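Local coordinates for alpha-galactosidase (Lactobacillus brevis, PDB 3MI6), which probably hydrolyses terminal, non-reducing alpha-D-galactose residues from alpha-galactosides, as a glycoside hydrolase of family 36, at residues D[206-211]-D[234-239]. Residues are numbered along the deposited sequence; the frame is centred on the assembly and turned at random.
Sequences LYRHPL and MLARPQ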
ATOM      1  N   LEU D 206       0.963  -4.715 -17.931  1.00 29.25           N
ATOM      2  CA  LEU D 206       1.416  -5.499 -16.784  1.00 25.53           C
ATOM      3  C   LEU D 206       0.560  -5.255 -15.522  1.00 24.81           C
ATOM      4  O   LEU D 206       0.235  -4.122 -15.187  1.00 24.09           O
ATOM      5  CB  LEU D 206       2.878  -5.177 -16.518  1.00 25.44           C
ATOM      6  CG  LEU D 206       3.656  -5.992 -15.482  1.00 26.44           C
ATOM      7  CD1 LEU D 206       5.116  -5.912 -15.842  1.00 28.64           C
ATOM      8  CD2 LEU D 206       3.444  -5.528 -14.037  1.00 22.75           C
ATOM      9  N   TYR D 207       0.172  -6.329 -14.845  1.00 23.13           N
ATOM     10  CA  TYR D 207      -0.582  -6.221 -13.599  1.00 22.34           C
ATOM     11  C   TYR D 207       0.155  -7.028 -12.548  1.00 24.93           C
ATOM     12  O   TYR D 207       0.673  -8.104 -12.833  1.00 26.49           O
ATOM     13  CB  TYR D 207      -2.020  -6.717 -13.749  1.00 22.05           C
ATOM     14  CG  TYR D 207      -2.865  -5.828 -14.593  1.00 24.03           C
ATOM     15  CD1 TYR D 207      -3.572  -4.769 -14.030  1.00 25.61           C
ATOM     16  CD2 TYR D 207      -2.944  -6.010 -15.970  1.00 26.37           C
ATOM     17  CE1 TYR D 207      -4.359  -3.925 -14.818  1.00 23.96           C
ATOM     18  CE2 TYR D 207      -3.727  -5.163 -16.766  1.00 25.57           C
ATOM     19  CZ  TYR D 207      -4.431  -4.127 -16.176  1.00 23.69           C
ATOM     20  OH  TYR D 207      -5.201  -3.283 -16.956  1.00 27.48           O
ATOM     21  N   ARG D 208       0.240  -6.494 -11.338  1.00 26.43           N
ATOM     22  CA  ARG D 208       1.099  -7.095 -10.331  1.00 25.50           C
ATOM     23  C   ARG D 208       0.346  -7.154  -9.008  1.00 24.92           C
ATOM     24  O   ARG D 208       0.049  -6.124  -8.421  1.00 27.73           O
ATOM     25  CB  ARG D 208       2.415  -6.314 -10.215  1.00 23.37           C
ATOM     26  CG  ARG D 208       3.281  -6.735  -9.015  1.00 26.53           C
ATOM     27  CD  ARG D 208       4.754  -6.337  -9.128  1.00 22.63           C
ATOM     28  NE  ARG D 208       5.546  -7.007  -8.099  1.00 23.46           N
ATOM     29  CZ  ARG D 208       6.874  -7.053  -8.079  1.00 24.65           C
ATOM     30  NH1 ARG D 208       7.601  -6.480  -9.019  1.00 25.79           N
ATOM     31  NH2 ARG D 208       7.485  -7.698  -7.119  1.00 29.11           N
ATOM     32  N   HIS D 209      -0.001  -8.360  -8.574  1.00 25.51           N
ATOM     33  CA  HIS D 209      -0.822  -8.549  -7.369  1.00 28.01           C
ATOM     34  C   HIS D 209      -0.268  -9.653  -6.449  1.00 30.00           C
ATOM     35  O   HIS D 209       0.253 -10.677  -6.902  1.00 29.67           O
ATOM     36  CB  HIS D 209      -2.299  -8.822  -7.741  1.00 26.52           C
ATOM     37  CG  HIS D 209      -2.992  -7.644  -8.359  1.00 26.29           C
ATOM     38  ND1 HIS D 209      -2.919  -7.353  -9.705  1.00 26.26           N
ATOM     39  CD2 HIS D 209      -3.735  -6.660  -7.803  1.00 25.59           C
ATOM     40  CE1 HIS D 209      -3.595  -6.247  -9.954  1.00 24.61           C
ATOM     41  NE2 HIS D 209      -4.102  -5.808  -8.817  1.00 26.06           N
ATOM     42  N   PRO D 210      -0.361  -9.432  -5.143  1.00 28.50           N
ATOM     43  CA  PRO D 210       0.064 -10.454  -4.188  1.00 29.02           C
ATOM     44  C   PRO D 210      -0.871 -11.661  -4.274  1.00 29.64           C
ATOM     45  O   PRO D 210      -2.060 -11.456  -4.484  1.00 30.04           O
ATOM     46  CB  PRO D 210      -0.121  -9.763  -2.827  1.00 28.88           C
ATOM     47  CG  PRO D 210      -0.248  -8.323  -3.116  1.00 30.53           C
ATOM     48  CD  PRO D 210      -0.879  -8.231  -4.482  1.00 29.45           C
ATOM     49  N   LEU D 211      -0.349 -12.879  -4.128  1.00 29.12           N
ATOM     50  CA  LEU D 211      -1.181 -14.068  -4.090  1.00 25.22           C
ATOM     51  C   LEU D 211      -2.122 -13.967  -2.906  1.00 27.45           C
ATOM     52  O   LEU D 211      -1.861 -13.211  -1.962  1.00 27.90           O
ATOM     53  CB  LEU D 211      -0.310 -15.310  -3.943  1.00 27.00           C
ATOM     54  CG  LEU D 211       0.083 -16.127  -5.181  1.00 27.49           C
ATOM     55  CD1 LEU D 211      -0.272 -15.437  -6.491  1.00 25.02           C
ATOM     56  CD2 LEU D 211       1.554 -16.447  -5.131  1.00 26.05           C
HETATM   57  N   MSE D 234       4.601 -14.400 -14.254  1.00 30.05           N
HETATM   58  CA  MSE D 234       5.721 -14.478 -13.324  1.00 27.52           C
HETATM   59  C   MSE D 234       5.237 -14.594 -11.900  1.00 29.92           C
HETATM   60  O   MSE D 234       4.133 -14.133 -11.575  1.00 30.10           O
HETATM   61  CB  MSE D 234       6.622 -13.264 -13.464  1.00 28.50           C
HETATM   62  CG  MSE D 234       7.201 -13.131 -14.850  1.00 32.38           C
HETATM   63 SE   MSE D 234       8.462 -11.660 -15.081  1.00 52.16          SE
HETATM   64  CE  MSE D 234       7.208 -10.191 -14.801  1.00 35.64           C
ATOM     65  N   LEU D 235       6.040 -15.253 -11.063  1.00 28.73           N
ATOM     66  CA  LEU D 235       5.865 -15.170  -9.618  1.00 28.00           C
ATOM     67  C   LEU D 235       7.069 -14.445  -9.057  1.00 30.11           C
ATOM     68  O   LEU D 235       8.172 -15.005  -9.025  1.00 30.93           O
ATOM     69  CB  LEU D 235       5.800 -16.547  -8.973  1.00 28.45           C
ATOM     70  CG  LEU D 235       4.525 -17.382  -8.943  1.00 30.97           C
ATOM     71  CD1 LEU D 235       4.683 -18.429  -7.853  1.00 27.76           C
ATOM     72  CD2 LEU D 235       3.316 -16.519  -8.674  1.00 30.39           C
ATOM     73  N   ALA D 236       6.880 -13.201  -8.627  1.00 28.74           N
ATOM     74  CA  ALA D 236       7.993 -12.455  -8.062  1.00 27.60           C
ATOM     75  C   ALA D 236       7.898 -12.415  -6.545  1.00 29.57           C
ATOM     76  O   ALA D 236       6.800 -12.393  -5.980  1.00 31.04           O
ATOM     77  CB  ALA D 236       8.035 -11.056  -8.632  1.00 27.87           C
ATOM     78  N   ARG D 237       9.048 -12.432  -5.879  1.00 29.41           N
ATOM     79  CA  ARG D 237       9.076 -12.092  -4.474  1.00 28.78           C
ATOM     80  C   ARG D 237       8.651 -10.626  -4.429  1.00 30.62           C
ATOM     81  O   ARG D 237       8.786  -9.918  -5.440  1.00 29.04           O
ATOM     82  CB  ARG D 237      10.476 -12.295  -3.919  1.00 27.94           C
ATOM     83  CG  ARG D 237      10.861 -13.757  -3.757  1.00 29.44           C
ATOM     84  CD  ARG D 237       9.981 -14.447  -2.719  1.00 28.64           C
ATOM     85  NE  ARG D 237      10.541 -15.720  -2.277  1.00 29.44           N
ATOM     86  CZ  ARG D 237       9.881 -16.609  -1.540  1.00 30.10           C
ATOM     87  NH1 ARG D 237       8.626 -16.374  -1.180  1.00 28.83           N
ATOM     88  NH2 ARG D 237      10.475 -17.742  -1.181  1.00 31.30           N
ATOM     89  N   PRO D 238       8.120 -10.169  -3.276  1.00 32.32           N
ATOM     90  CA  PRO D 238       7.483  -8.841  -3.153  1.00 32.06           C
ATOM     91  C   PRO D 238       8.383  -7.669  -3.519  1.00 31.71           C
ATOM     92  O   PRO D 238       7.861  -6.647  -3.957  1.00 33.42           O
ATOM     93  CB  PRO D 238       7.114  -8.766  -1.673  1.00 30.06           C
ATOM     94  CG  PRO D 238       6.933 -10.208  -1.272  1.00 30.93           C
ATOM     95  CD  PRO D 238       8.005 -10.951  -2.032  1.00 30.71           C
ATOM     96  N   GLN D 239       9.696  -7.814  -3.360  1.00 30.94           N
ATOM     97  CA  GLN D 239      10.623  -6.723  -3.632  1.00 31.42           C
ATOM     98  C   GLN D 239      11.422  -6.898  -4.902  1.00 29.51           C
ATOM     99  O   GLN D 239      12.266  -6.078  -5.230  1.00 30.20           O
ATOM    100  CB  GLN D 239      11.582  -6.515  -2.465  1.00 31.36           C
ATOM    101  CG  GLN D 239      11.122  -5.439  -1.521  1.00 34.48           C
ATOM    102  CD  GLN D 239       9.966  -5.892  -0.651  1.00 39.43           C
ATOM    103  OE1 GLN D 239       8.972  -5.166  -0.502  1.00 41.66           O
ATOM    104  NE2 GLN D 239      10.087  -7.100  -0.063  1.00 32.67           N
TER
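The CA atoms of Arg208 and Ala236, like those of Leu211 and Leu235, come no nearer than 9.0 Å, a spacing that rules out direct strand pairing; the direction from CA 208 to 211 makes 107° with that from CA 235 to 239. Side chains therefore span the gap. Arg208 is extended, with CG anti to the backbone N (chi1 170°), and brings its guanidinium to the point where 234-239 leaves its strand. Ala236 CB lies over one face of that group, 3.7 Å from Arg208 NH2. The carbonyl Arg237 O sits at the guanidinium edge, near its plane, 3.1 Å from Arg208 NH2, but the angle is too poor for a hydrogen bond. Firmer restraint comes from outside: Arg208 NE forms a salt bridge with Asp192, and NH1 is hydrogen-bonded to Thr240 O. Farther along, Leu211 and Leu235 cross at about a right angle and meet through CD2 methyls 4.0 Å apart, both residues buried. The strand parts of both segments, 206-210 and 234-236, belong to one antiparallel sheet of the N-terminal domain, where strand 192-197 separates 205-210 from 233-236 and pairs with each. Ile262 of strand 258-264 touches Leu211 and Leu235, while Met305 of helix 305-319 packs against Arg208 and Met234.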